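Local atomic coordinates of homospermidine synthase (Legionella pneumophila subsp. pneumophila str. Philadelphia 1, PDB entry 2PH5), a protein that probably makes the polyamine homospermidine in an NAD-dependent reaction, and binds NAD in a Rossmann-type domain. Residues V163-A175 with W191-V205. Numbering follows the deposited sequence.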
loop_
_atom_site.group_PDB
_atom_site.type_symbol
_atom_site.label_atom_id
_atom_site.label_comp_id
_atom_site.label_asym_id
_atom_site.label_seq_id
_atom_site.Cartn_x
_atom_site.Cartn_y
_atom_site.Cartn_z
ATOM N N VAL A 163 -8.551 -13.430 -21.500
ATOM C CA VAL A 163 -7.237 -12.871 -21.795
ATOM C C VAL A 163 -6.592 -13.484 -23.040
ATOM O O VAL A 163 -5.975 -12.784 -23.844
ATOM C CB VAL A 163 -6.317 -13.006 -20.546
ATOM C CG1 VAL A 163 -4.860 -13.207 -20.948
ATOM C CG2 VAL A 163 -6.443 -11.749 -19.713
ATOM N N SER A 164 -6.754 -14.791 -23.198
ATOM C CA SER A 164 -6.221 -15.492 -24.352
ATOM C C SER A 164 -6.903 -14.936 -25.609
ATOM O O SER A 164 -6.253 -14.650 -26.612
ATOM C CB SER A 164 -6.489 -16.988 -24.192
ATOM O OG SER A 164 -6.334 -17.686 -25.409
ATOM N N HIS A 165 -8.215 -14.751 -25.553
ATOM C CA HIS A 165 -8.910 -14.217 -26.713
ATOM C C HIS A 165 -8.519 -12.779 -27.010
ATOM O O HIS A 165 -8.596 -12.345 -28.160
ATOM C CB HIS A 165 -10.418 -14.324 -26.526
ATOM C CG HIS A 165 -10.881 -15.722 -26.288
ATOM N ND1 HIS A 165 -11.667 -16.072 -25.212
ATOM C CD2 HIS A 165 -10.632 -16.868 -26.961
ATOM C CE1 HIS A 165 -11.877 -17.375 -25.230
ATOM N NE2 HIS A 165 -11.260 -17.883 -26.281
ATOM N N PHE A 166 -8.102 -12.033 -25.988
ATOM C CA PHE A 166 -7.692 -10.649 -26.211
ATOM C C PHE A 166 -6.341 -10.618 -26.923
ATOM O O PHE A 166 -6.093 -9.752 -27.761
ATOM C CB PHE A 166 -7.596 -9.861 -24.891
ATOM C CG PHE A 166 -8.932 -9.463 -24.294
ATOM C CD1 PHE A 166 -10.055 -9.272 -25.099
ATOM C CD2 PHE A 166 -9.045 -9.222 -22.919
ATOM C CE1 PHE A 166 -11.269 -8.844 -24.547
ATOM C CE2 PHE A 166 -10.255 -8.793 -22.352
ATOM C CZ PHE A 166 -11.368 -8.603 -23.167
ATOM N N ILE A 167 -5.469 -11.565 -26.599
ATOM C CA ILE A 167 -4.162 -11.593 -27.238
ATOM C C ILE A 167 -4.301 -11.829 -28.742
ATOM O O ILE A 167 -3.672 -11.139 -29.542
ATOM C CB ILE A 167 -3.254 -12.663 -26.592
ATOM C CG1 ILE A 167 -2.709 -12.118 -25.265
ATOM C CG2 ILE A 167 -2.111 -13.038 -27.542
ATOM C CD1 ILE A 167 -1.912 -13.118 -24.444
ATOM N N LYS A 168 -5.143 -12.781 -29.127
ATOM C CA LYS A 168 -5.349 -13.070 -30.544
ATOM C C LYS A 168 -5.948 -11.858 -31.250
ATOM O O LYS A 168 -5.559 -11.527 -32.368
ATOM C CB LYS A 168 -6.291 -14.260 -30.724
ATOM C CG LYS A 168 -5.726 -15.600 -30.312
ATOM C CD LYS A 168 -6.786 -16.665 -30.478
ATOM C CE LYS A 168 -6.247 -18.067 -30.242
ATOM N NZ LYS A 168 -7.286 -19.074 -30.603
ATOM N N GLU A 169 -6.905 -11.203 -30.605
ATOM C CA GLU A 169 -7.542 -10.039 -31.208
ATOM C C GLU A 169 -6.505 -8.950 -31.453
ATOM O O GLU A 169 -6.445 -8.370 -32.538
ATOM C CB GLU A 169 -8.665 -9.510 -30.307
ATOM C CG GLU A 169 -9.467 -8.354 -30.908
ATOM C CD GLU A 169 -10.441 -8.781 -31.995
ATOM O OE1 GLU A 169 -10.088 -9.660 -32.807
ATOM O OE2 GLU A 169 -11.562 -8.225 -32.049
ATOM N N ALA A 170 -5.675 -8.693 -30.447
ATOM C CA ALA A 170 -4.640 -7.669 -30.553
ATOM C C ALA A 170 -3.626 -8.033 -31.633
ATOM O O ALA A 170 -3.188 -7.178 -32.405
ATOM C CB ALA A 170 -3.937 -7.491 -29.206
ATOM N N LEU A 171 -3.252 -9.306 -31.674
ATOM C CA LEU A 171 -2.297 -9.785 -32.661
ATOM C C LEU A 171 -2.790 -9.447 -34.067
ATOM O O LEU A 171 -2.014 -9.010 -34.916
ATOM C CB LEU A 171 -2.098 -11.296 -32.499
ATOM C CG LEU A 171 -0.670 -11.797 -32.230
ATOM C CD1 LEU A 171 0.058 -10.840 -31.333
ATOM C CD2 LEU A 171 -0.713 -13.189 -31.619
ATOM N N LEU A 172 -4.083 -9.626 -34.313
ATOM C CA LEU A 172 -4.623 -9.320 -35.631
ATOM C C LEU A 172 -4.718 -7.812 -35.860
ATOM O O LEU A 172 -4.379 -7.332 -36.942
ATOM C CB LEU A 172 -6.002 -9.968 -35.817
ATOM C CG LEU A 172 -6.096 -11.492 -35.729
ATOM C CD1 LEU A 172 -7.545 -11.910 -35.888
ATOM C CD2 LEU A 172 -5.222 -12.156 -36.788
ATOM N N ASN A 173 -5.174 -7.063 -34.855
ATOM C CA ASN A 173 -5.283 -5.614 -35.013
ATOM C C ASN A 173 -3.932 -4.988 -35.334
ATOM O O ASN A 173 -3.825 -4.156 -36.229
ATOM C CB ASN A 173 -5.863 -4.951 -33.761
ATOM C CG ASN A 173 -7.322 -5.263 -33.562
ATOM O OD1 ASN A 173 -7.971 -5.831 -34.438
ATOM N ND2 ASN A 173 -7.858 -4.880 -32.412
ATOM N N ILE A 174 -2.896 -5.389 -34.608
ATOM C CA ILE A 174 -1.571 -4.838 -34.855
ATOM C C ILE A 174 -1.130 -5.157 -36.280
ATOM O O ILE A 174 -0.389 -4.393 -36.894
ATOM C CB ILE A 174 -0.529 -5.408 -33.879
ATOM C CG1 ILE A 174 -0.907 -5.039 -32.439
ATOM C CG2 ILE A 174 0.854 -4.866 -34.229
ATOM C CD1 ILE A 174 -0.028 -5.688 -31.391
ATOM N N ALA A 175 -1.586 -6.293 -36.798
ATOM C CA ALA A 175 -1.251 -6.715 -38.153
ATOM C C ALA A 175 -1.907 -5.791 -39.185
ATOM O O ALA A 175 -1.261 -5.380 -40.145
ATOM C CB ALA A 175 -1.689 -8.166 -38.379
ATOM N N TRP A 191 -0.103 -18.828 -34.889
ATOM C CA TRP A 191 -0.298 -17.712 -33.970
ATOM C C TRP A 191 1.053 -17.259 -33.443
ATOM O O TRP A 191 1.324 -16.063 -33.338
ATOM C CB TRP A 191 -1.199 -18.120 -32.801
ATOM C CG TRP A 191 -2.658 -18.043 -33.111
ATOM C CD1 TRP A 191 -3.541 -19.082 -33.165
ATOM C CD2 TRP A 191 -3.411 -16.860 -33.413
ATOM N NE1 TRP A 191 -4.797 -18.618 -33.482
ATOM C CE2 TRP A 191 -4.742 -17.260 -33.640
ATOM C CE3 TRP A 191 -3.087 -15.504 -33.516
ATOM C CZ2 TRP A 191 -5.751 -16.348 -33.964
ATOM C CZ3 TRP A 191 -4.090 -14.596 -33.840
ATOM C CH2 TRP A 191 -5.407 -15.024 -34.061
ATOM N N ALA A 192 1.898 -18.229 -33.113
ATOM C CA ALA A 192 3.231 -17.935 -32.609
ATOM C C ALA A 192 4.004 -17.194 -33.691
ATOM O O ALA A 192 4.669 -16.197 -33.421
ATOM C CB ALA A 192 3.945 -19.228 -32.245
ATOM N N ASN A 193 3.895 -17.686 -34.923
ATOM C CA ASN A 193 4.584 -17.092 -36.059
ATOM C C ASN A 193 4.174 -15.638 -36.279
ATOM O O ASN A 193 5.021 -14.789 -36.557
ATOM C CB ASN A 193 4.319 -17.931 -37.307
ATOM C CG ASN A 193 4.672 -17.206 -38.579
ATOM O OD1 ASN A 193 3.833 -16.509 -39.160
ATOM N ND2 ASN A 193 5.923 -17.347 -39.019
ATOM N N LEU A 194 2.877 -15.358 -36.159
ATOM C CA LEU A 194 2.365 -14.002 -36.311
ATOM C C LEU A 194 2.930 -13.124 -35.204
ATOM O O LEU A 194 3.236 -11.957 -35.425
ATOM C CB LEU A 194 0.835 -13.980 -36.233
ATOM C CG LEU A 194 0.220 -12.577 -36.107
ATOM C CD1 LEU A 194 0.551 -11.764 -37.334
ATOM C CD2 LEU A 194 -1.279 -12.675 -35.924
ATOM N N ALA A 195 3.074 -13.686 -34.007
ATOM C CA ALA A 195 3.608 -12.908 -32.892
ATOM C C ALA A 195 5.051 -12.515 -33.163
ATOM O O ALA A 195 5.449 -11.375 -32.929
ATOM C CB ALA A 195 3.512 -13.706 -31.592
HETATM N N MSE A 196 5.831 -13.465 -33.661
HETATM C CA MSE A 196 7.228 -13.205 -33.953
HETATM C C MSE A 196 7.400 -12.243 -35.128
HETATM O O MSE A 196 8.198 -11.311 -35.061
HETATM C CB MSE A 196 7.947 -14.510 -34.257
HETATM C CG MSE A 196 9.402 -14.318 -34.621
HETATM SE SE MSE A 196 10.119 -15.893 -35.475
HETATM C CE MSE A 196 9.558 -15.455 -37.280
ATOM N N THR A 197 6.650 -12.467 -36.202
ATOM C CA THR A 197 6.744 -11.608 -37.374
ATOM C C THR A 197 6.373 -10.168 -37.023
ATOM O O THR A 197 6.800 -9.231 -37.700
ATOM C CB THR A 197 5.861 -12.153 -38.548
ATOM O OG1 THR A 197 5.875 -11.229 -39.641
ATOM C CG2 THR A 197 4.441 -12.378 -38.103
ATOM N N LEU A 198 5.601 -9.990 -35.952
ATOM C CA LEU A 198 5.205 -8.654 -35.498
ATOM C C LEU A 198 6.176 -8.025 -34.490
ATOM O O LEU A 198 5.982 -6.884 -34.075
ATOM C CB LEU A 198 3.797 -8.688 -34.897
ATOM C CG LEU A 198 2.644 -8.452 -35.876
ATOM C CD1 LEU A 198 2.939 -9.104 -37.219
ATOM C CD2 LEU A 198 1.369 -8.994 -35.274
ATOM N N GLY A 199 7.207 -8.765 -34.087
ATOM C CA GLY A 199 8.191 -8.221 -33.160
ATOM C C GLY A 199 7.830 -8.178 -31.685
ATOM O O GLY A 199 8.457 -7.468 -30.896
ATOM N N ILE A 200 6.814 -8.947 -31.315
ATOM C CA ILE A 200 6.369 -9.014 -29.941
ATOM C C ILE A 200 7.448 -9.646 -29.091
ATOM O O ILE A 200 7.789 -10.815 -29.273
ATOM C CB ILE A 200 5.110 -9.860 -29.814
ATOM C CG1 ILE A 200 4.059 -9.374 -30.816
ATOM C CG2 ILE A 200 4.570 -9.771 -28.396
ATOM C CD1 ILE A 200 3.653 -7.931 -30.624
ATOM N N LYS A 201 7.984 -8.869 -28.159
ATOM C CA LYS A 201 9.030 -9.355 -27.274
ATOM C C LYS A 201 8.477 -9.722 -25.901
ATOM O O LYS A 201 9.030 -10.576 -25.208
ATOM C CB LYS A 201 10.115 -8.291 -27.115
ATOM C CG LYS A 201 10.901 -8.001 -28.376
ATOM C CD LYS A 201 11.866 -6.852 -28.138
ATOM C CE LYS A 201 12.796 -6.645 -29.309
ATOM N NZ LYS A 201 13.866 -5.688 -28.925
ATOM N N VAL A 202 7.383 -9.075 -25.514
ATOM C CA VAL A 202 6.780 -9.336 -24.219
ATOM C C VAL A 202 5.289 -8.999 -24.190
ATOM O O VAL A 202 4.850 -7.989 -24.747
ATOM C CB VAL A 202 7.532 -8.550 -23.098
ATOM C CG1 VAL A 202 7.688 -7.103 -23.495
ATOM C CG2 VAL A 202 6.787 -8.650 -21.769
ATOM N N ILE A 203 4.521 -9.873 -23.543
ATOM C CA ILE A 203 3.080 -9.713 -23.396
ATOM C C ILE A 203 2.724 -9.654 -21.910
ATOM O O ILE A 203 3.110 -10.530 -21.141
ATOM C CB ILE A 203 2.303 -10.909 -23.997
ATOM C CG1 ILE A 203 2.451 -10.957 -25.520
ATOM C CG2 ILE A 203 0.834 -10.807 -23.617
ATOM C CD1 ILE A 203 1.607 -12.056 -26.178
ATOM N N HIS A 204 1.988 -8.625 -21.509
ATOM C CA HIS A 204 1.564 -8.500 -20.118
ATOM C C HIS A 204 0.051 -8.615 -20.032
ATOM O O HIS A 204 -0.669 -8.245 -20.964
ATOM C CB HIS A 204 1.918 -7.125 -19.527
ATOM C CG HIS A 204 3.359 -6.955 -19.159
ATOM N ND1 HIS A 204 3.879 -5.745 -18.747
ATOM C CD2 HIS A 204 4.392 -7.828 -19.149
ATOM C CE1 HIS A 204 5.168 -5.879 -18.502
ATOM N NE2 HIS A 204 5.507 -7.135 -18.738
ATOM N N VAL A 205 -0.422 -9.146 -18.913
ATOM C CA VAL A 205 -1.844 -9.198 -18.643
ATOM C C VAL A 205 -1.840 -8.020 -17.685
ATOM O O VAL A 205 -1.429 -8.148 -16.528
ATOM C CB VAL A 205 -2.272 -10.488 -17.904
ATOM C CG1 VAL A 205 -3.753 -10.408 -17.551
ATOM C CG2 VAL A 205 -2.018 -11.712 -18.797
HETATM O O HOH W 1 -7.001 -20.647 -33.045
#
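W191 lies with one face of its indole against the side chain of K168, which runs across the ring system from the six-membered end to the pyrrole nitrogen. The methylene CG of K168 sits 3.7 Å from the centroid of the six-membered ring, only 9° off its normal, a CH-pi contact. Because the K168 chain stays extended beyond CG, each further carbon follows the indole, and NZ ends near NE1. There a water in the plane of the ring, at its edge, accepts from both K168 NZ and W191 NE1, the latter at 3.0 Å; NZ also bonds to the carbonyl of E419. The L172 side chain crosses that of W191 at about a right angle, its CD2 4.0 Å from CH2 of W191.

L171 is wedged between W191, L194 and I200. Its CD2 meets CE3 of W191 at 3.8 Å, while CB and CG slide past CD2 of L194, and CD1 reaches toward I200. One turn after L194, L198 brings CD2 to within 3.4 Å of the L171 carbonyl O and also borders I174 and A175. The axes of segments 163-175 and 191-197 approach to 10.3 Å at a crossing angle of 48°. Beyond T197 a Schellman motif, with G199 at positive phi and I200 N bonded to A195 O, turns the chain into strand 202-213.

That strand belongs to the mixed sheet of the saccharopine dehydrogenase-like C-terminal domain, and it runs back over the same helix. I203 and I167 reach tip to tip, CG2 of I203 lying 3.7 Å from CD1 of I167. Farther along, CG2 of V163 packs on CG1 of V205 at 3.7 Å, near the N-terminal end of helix 158-176, where NAD-binding N159 lies beside V163.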